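PDB 2QGM: succinoglycan biosynthesis protein from Bacillus cereus ATCC 14579, which is of unknown function but belongs to the erythromycin esterase family and probably takes part in succinoglycan biosynthesis. Local coordinates for residues F180-I184 against V198-Y202; L236-E240 against Y253-K257. All blocks are in the same frame, centred on the assembly; numbering follows the deposited sequence.

Contact 1. Residues F180-I184 against V198-Y202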
loop_
_atom_site.group_PDB
_atom_site.type_symbol
_atom_site.label_atom_id
_atom_site.label_comp_id
_atom_site.label_asym_id
_atom_site.label_seq_id
_atom_site.Cartn_x
_atom_site.Cartn_y
_atom_site.Cartn_z
ATOM N N PHE A 180 -3.799 -20.574 -7.615
ATOM C CA PHE A 180 -4.301 -21.924 -7.411
ATOM C C PHE A 180 -3.214 -22.951 -7.707
ATOM O O PHE A 180 -3.083 -23.956 -7.003
ATOM C CB PHE A 180 -5.516 -22.157 -8.300
ATOM C CG PHE A 180 -6.721 -21.386 -7.864
ATOM C CD1 PHE A 180 -7.498 -21.829 -6.793
ATOM C CD2 PHE A 180 -7.070 -20.198 -8.501
ATOM C CE1 PHE A 180 -8.600 -21.098 -6.365
ATOM C CE2 PHE A 180 -8.170 -19.459 -8.077
ATOM C CZ PHE A 180 -8.941 -19.907 -7.006
ATOM N N ASN A 181 -2.435 -22.694 -8.753
ATOM C CA ASN A 181 -1.344 -23.584 -9.140
ATOM C C ASN A 181 -0.218 -23.585 -8.109
ATOM O O ASN A 181 0.446 -24.599 -7.910
ATOM C CB ASN A 181 -0.804 -23.182 -10.515
ATOM C CG ASN A 181 -1.578 -23.819 -11.654
ATOM O OD1 ASN A 181 -2.794 -23.965 -11.585
ATOM N ND2 ASN A 181 -0.868 -24.198 -12.714
ATOM N N LYS A 182 -0.005 -22.455 -7.448
ATOM C CA LYS A 182 1.035 -22.379 -6.434
ATOM C C LYS A 182 0.735 -23.445 -5.378
ATOM O O LYS A 182 1.624 -24.191 -4.950
ATOM C CB LYS A 182 1.040 -20.997 -5.779
ATOM C CG LYS A 182 2.259 -20.739 -4.914
ATOM C CD LYS A 182 3.475 -20.488 -5.793
ATOM C CE LYS A 182 4.713 -20.190 -4.968
ATOM N NZ LYS A 182 5.897 -19.947 -5.841
ATOM N N VAL A 183 -0.533 -23.516 -4.979
ATOM C CA VAL A 183 -0.995 -24.475 -3.972
ATOM C C VAL A 183 -0.998 -25.894 -4.524
ATOM O O VAL A 183 -0.422 -26.801 -3.930
ATOM C CB VAL A 183 -2.443 -24.173 -3.494
ATOM C CG1 VAL A 183 -2.852 -25.188 -2.430
ATOM C CG2 VAL A 183 -2.542 -22.757 -2.942
ATOM N N ILE A 184 -1.663 -26.077 -5.660
ATOM C CA ILE A 184 -1.762 -27.389 -6.290
ATOM C C ILE A 184 -0.397 -28.025 -6.549
ATOM O O ILE A 184 -0.190 -29.205 -6.256
ATOM C CB ILE A 184 -2.515 -27.313 -7.642
ATOM C CG1 ILE A 184 -3.951 -26.835 -7.430
ATOM C CG2 ILE A 184 -2.530 -28.689 -8.302
ATOM C CD1 ILE A 184 -4.810 -27.790 -6.634
ATOM N N VAL A 198 -7.724 -31.671 -3.021
ATOM C CA VAL A 198 -7.440 -30.261 -3.235
ATOM C C VAL A 198 -7.943 -29.782 -4.595
ATOM O O VAL A 198 -8.618 -28.759 -4.685
ATOM C CB VAL A 198 -5.928 -29.963 -3.118
ATOM C CG1 VAL A 198 -5.663 -28.485 -3.390
ATOM C CG2 VAL A 198 -5.437 -30.331 -1.724
ATOM N N GLU A 199 -7.620 -30.523 -5.651
ATOM C CA GLU A 199 -8.049 -30.147 -6.994
ATOM C C GLU A 199 -9.568 -30.098 -7.103
ATOM O O GLU A 199 -10.126 -29.243 -7.789
ATOM C CB GLU A 199 -7.478 -31.117 -8.025
ATOM C CG GLU A 199 -5.971 -30.990 -8.170
ATOM C CD GLU A 199 -5.430 -31.806 -9.317
ATOM O OE1 GLU A 199 -5.446 -33.058 -9.224
ATOM O OE2 GLU A 199 -4.978 -31.195 -10.308
ATOM N N GLU A 200 -10.232 -31.020 -6.414
ATOM C CA GLU A 200 -11.688 -31.067 -6.424
ATOM C C GLU A 200 -12.248 -29.804 -5.775
ATOM O O GLU A 200 -13.186 -29.196 -6.287
ATOM C CB GLU A 200 -12.188 -32.294 -5.662
ATOM C CG GLU A 200 -13.699 -32.363 -5.548
ATOM C CD GLU A 200 -14.373 -32.600 -6.883
ATOM O OE1 GLU A 200 -14.208 -33.706 -7.438
ATOM O OE2 GLU A 200 -15.045 -31.674 -7.387
ATOM N N ASN A 201 -11.671 -29.403 -4.648
ATOM C CA ASN A 201 -12.147 -28.214 -3.953
ATOM C C ASN A 201 -11.920 -26.903 -4.689
ATOM O O ASN A 201 -12.656 -25.946 -4.469
ATOM C CB ASN A 201 -11.521 -28.114 -2.562
ATOM C CG ASN A 201 -12.173 -29.046 -1.568
ATOM O OD1 ASN A 201 -11.679 -30.143 -1.302
ATOM N ND2 ASN A 201 -13.308 -28.623 -1.026
ATOM N N TYR A 202 -10.911 -26.860 -5.556
ATOM C CA TYR A 202 -10.586 -25.642 -6.312
ATOM C C TYR A 202 -11.083 -25.566 -7.755
ATOM O O TYR A 202 -11.125 -24.474 -8.328
ATOM C CB TYR A 202 -9.075 -25.423 -6.375
ATOM C CG TYR A 202 -8.402 -24.953 -5.103
ATOM C CD1 TYR A 202 -9.121 -24.343 -4.071
ATOM C CD2 TYR A 202 -7.026 -25.069 -4.964
ATOM C CE1 TYR A 202 -8.466 -23.855 -2.929
ATOM C CE2 TYR A 202 -6.367 -24.589 -3.842
ATOM C CZ TYR A 202 -7.087 -23.984 -2.830
ATOM O OH TYR A 202 -6.390 -23.500 -1.746
#
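Two successive helices joined by a short connection commonly fold back on each other as an antiparallel hairpin, and helices 177-190 and 195-203 illustrate the case well. Their local axes run at 163° and come no closer than 10.9 Å, a separation at which the backbones stay apart and large side chains must fill the gap. No hydrogen bond crosses it; the 305 Å² buried is held by apolar contact.

Y202 has the greatest share of that surface. Its CA-to-CB bond points toward helix 177-190, so the ring enters the space between the helices and meets three residues there. F180 offers its edge to one face of the tyrosine in a T-shaped pair, with ring centroids 5.2 Å apart and planes at 76°; the closest atoms are F180 CD1 and Y202 CG, at 3.7 Å. V183, one turn further along, meets the edge of the same ring, its CG1 lying 3.8 Å from Y202 CE2.

I184 is the second main contributor. Its CB leaves sideways, but the m,m rotamer brings the end of the chain back across the gap, where CD1 lies 3.9 Å from Y202 CD2 and also reaches the aliphatic part of E199, 3.7 Å from CG. Helix 253-269 meets F180, V183 and Y202, while V233 of helix 220-236 touches V198 and Y202, so the hairpin is built into a helical bundle. The tightest approach of the two segments is between methyl groups, I184 CD1 and V198 CG1, 3.4 Å apart.

Contact 2. Residues L236-E240 against Y253-K257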
loop_
_atom_site.group_PDB
_atom_site.type_symbol
_atom_site.label_atom_id
_atom_site.label_comp_id
_atom_site.label_asym_id
_atom_site.label_seq_id
_atom_site.Cartn_x
_atom_site.Cartn_y
_atom_site.Cartn_z
ATOM N N LEU A 236 -6.147 -28.242 5.461
ATOM C CA LEU A 236 -5.298 -29.352 5.039
ATOM C C LEU A 236 -3.822 -28.983 4.964
ATOM O O LEU A 236 -2.955 -29.846 5.074
ATOM C CB LEU A 236 -5.759 -29.855 3.668
ATOM C CG LEU A 236 -7.152 -30.482 3.573
ATOM C CD1 LEU A 236 -7.563 -30.562 2.113
ATOM C CD2 LEU A 236 -7.154 -31.863 4.214
ATOM N N LEU A 237 -3.538 -27.700 4.789
ATOM C CA LEU A 237 -2.162 -27.254 4.680
ATOM C C LEU A 237 -1.668 -26.437 5.865
ATOM O O LEU A 237 -0.588 -25.853 5.809
ATOM C CB LEU A 237 -1.990 -26.443 3.393
ATOM C CG LEU A 237 -2.353 -27.174 2.098
ATOM C CD1 LEU A 237 -2.271 -26.202 0.941
ATOM C CD2 LEU A 237 -1.414 -28.357 1.878
ATOM N N LYS A 238 -2.439 -26.400 6.943
ATOM C CA LYS A 238 -2.034 -25.619 8.100
ATOM C C LYS A 238 -0.904 -26.303 8.861
ATOM O O LYS A 238 -0.208 -25.669 9.654
ATOM C CB LYS A 238 -3.229 -25.388 9.035
ATOM C CG LYS A 238 -2.974 -24.342 10.118
ATOM C CD LYS A 238 -4.252 -23.994 10.875
ATOM C CE LYS A 238 -4.028 -22.830 11.832
ATOM N NZ LYS A 238 -5.280 -22.425 12.541
ATOM N N ASP A 239 -0.702 -27.586 8.575
ATOM C CA ASP A 239 0.308 -28.383 9.259
ATOM C C ASP A 239 -0.115 -28.420 10.710
ATOM O O ASP A 239 0.557 -27.909 11.610
ATOM C CB ASP A 239 1.699 -27.775 9.080
ATOM C CG ASP A 239 2.425 -28.357 7.885
ATOM O OD1 ASP A 239 1.738 -28.748 6.924
ATOM O OD2 ASP A 239 3.672 -28.426 7.909
ATOM N N GLU A 240 -1.270 -29.039 10.904
ATOM C CA GLU A 240 -1.883 -29.170 12.207
ATOM C C GLU A 240 -2.567 -30.536 12.263
ATOM O O GLU A 240 -2.124 -31.477 11.611
ATOM C CB GLU A 240 -2.903 -28.046 12.377
ATOM C CG GLU A 240 -3.634 -28.012 13.699
ATOM C CD GLU A 240 -4.339 -26.684 13.892
ATOM O OE1 GLU A 240 -5.086 -26.276 12.974
ATOM O OE2 GLU A 240 -4.161 -26.048 14.955
ATOM N N TYR A 253 6.601 -24.544 0.921
ATOM C CA TYR A 253 5.445 -24.713 1.793
ATOM C C TYR A 253 4.871 -23.403 2.325
ATOM O O TYR A 253 3.655 -23.204 2.335
ATOM C CB TYR A 253 5.802 -25.622 2.970
ATOM C CG TYR A 253 4.759 -25.611 4.064
ATOM C CD1 TYR A 253 4.983 -24.939 5.259
ATOM C CD2 TYR A 253 3.533 -26.247 3.885
ATOM C CE1 TYR A 253 4.005 -24.899 6.258
ATOM C CE2 TYR A 253 2.552 -26.215 4.871
ATOM C CZ TYR A 253 2.794 -25.539 6.058
ATOM O OH TYR A 253 1.825 -25.519 7.036
ATOM N N ILE A 254 5.746 -22.516 2.783
ATOM C CA ILE A 254 5.313 -21.229 3.330
ATOM C C ILE A 254 4.391 -20.489 2.371
ATOM O O ILE A 254 3.310 -20.045 2.757
ATOM C CB ILE A 254 6.507 -20.303 3.624
ATOM C CG1 ILE A 254 7.425 -20.950 4.671
ATOM C CG2 ILE A 254 6.007 -18.957 4.133
ATOM C CD1 ILE A 254 6.758 -21.161 6.008
ATOM N N TRP A 255 4.813 -20.355 1.119
ATOM C CA TRP A 255 4.001 -19.632 0.151
ATOM C C TRP A 255 2.755 -20.387 -0.284
ATOM O O TRP A 255 1.759 -19.771 -0.642
ATOM C CB TRP A 255 4.840 -19.236 -1.067
ATOM C CG TRP A 255 5.775 -18.096 -0.796
ATOM C CD1 TRP A 255 7.127 -18.172 -0.593
ATOM C CD2 TRP A 255 5.429 -16.706 -0.657
ATOM N NE1 TRP A 255 7.638 -16.918 -0.336
ATOM C CE2 TRP A 255 6.619 -16.004 -0.372
ATOM C CE3 TRP A 255 4.229 -15.991 -0.751
ATOM C CZ2 TRP A 255 6.648 -14.620 -0.175
ATOM C CZ3 TRP A 255 4.250 -14.608 -0.552
ATOM C CH2 TRP A 255 5.458 -13.937 -0.269
ATOM N N ALA A 256 2.800 -21.715 -0.255
ATOM C CA ALA A 256 1.628 -22.504 -0.632
ATOM C C ALA A 256 0.559 -22.327 0.446
ATOM O O ALA A 256 -0.617 -22.101 0.140
ATOM C CB ALA A 256 1.999 -23.972 -0.770
ATOM N N LYS A 257 0.967 -22.435 1.708
ATOM C CA LYS A 257 0.038 -22.262 2.819
ATOM C C LYS A 257 -0.562 -20.854 2.788
ATOM O O LYS A 257 -1.772 -20.673 2.948
ATOM C CB LYS A 257 0.759 -22.476 4.157
ATOM C CG LYS A 257 -0.092 -22.159 5.387
ATOM C CD LYS A 257 0.693 -22.360 6.692
ATOM C CE LYS A 257 -0.207 -22.129 7.904
ATOM N NZ LYS A 257 0.487 -22.363 9.209
#
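In this loop-to-helix junction within an all-helical region, the loop that follows helix 220-236 is tied to the first turn of the next helix, 253-269. L237 is the first residue to leave helical geometry, and the carbonyls of L237 and K238 accept side-chain bonds from helix 253-269.

Y253 begins 253-257 and has the most surface covered. Its CA-to-CB bond leaves sideways, but the end of the side chain comes nearer the loop, and Y253 OH donates a hydrogen bond of 2.7 Å to L237 O, an oxygen lying near the plane of the ring at its edge. D239 also approaches this hydroxyl, with its CG 3.0 Å from Y253 OH, yet the carboxylate forms its salt bridge with R191. The 63/64° phi/psi of D239 is a left-handed backbone conformation that marks a sharp change in chain direction.

A256, buried further along the turn, contributes little more than its carbonyl oxygen, 4.5 Å from L237 CD1; that leucine also packs on V183 and V187 of helix 177-190. One helical turn after Y253, K257 CA lies 5.8 Å from L237 CA, the nearest such pair. The lysine side chain is fully extended, all four chi angles t, so its aliphatic part passes the loop backbone, with K257 CG 3.8 Å from L237 O. At its tip, K257 NZ donates a weak hydrogen bond of 3.4 Å to K238 O.

The two contacts, whose centres lie 12 Å apart, are consecutive along the chain: contact 1 joins two helices through apolar and aromatic packing, contact 2 ties a loop to a helix through side chains that bond to loop carbonyls. They meet directly. V183 CG1 is 3.6 Å from L237 CD1, and V183 CG2 is 3.7 Å from A256 O, so this one valine touches both segments of contact 2. Nearby, K182 CE packs 4.0 Å from W255 CB. Both contacts belong to a helical region at one side of the molecule, beyond the edge strand 166-171, about 28 and 25 Å from the chain centre to the centres of contacts 1 and 2.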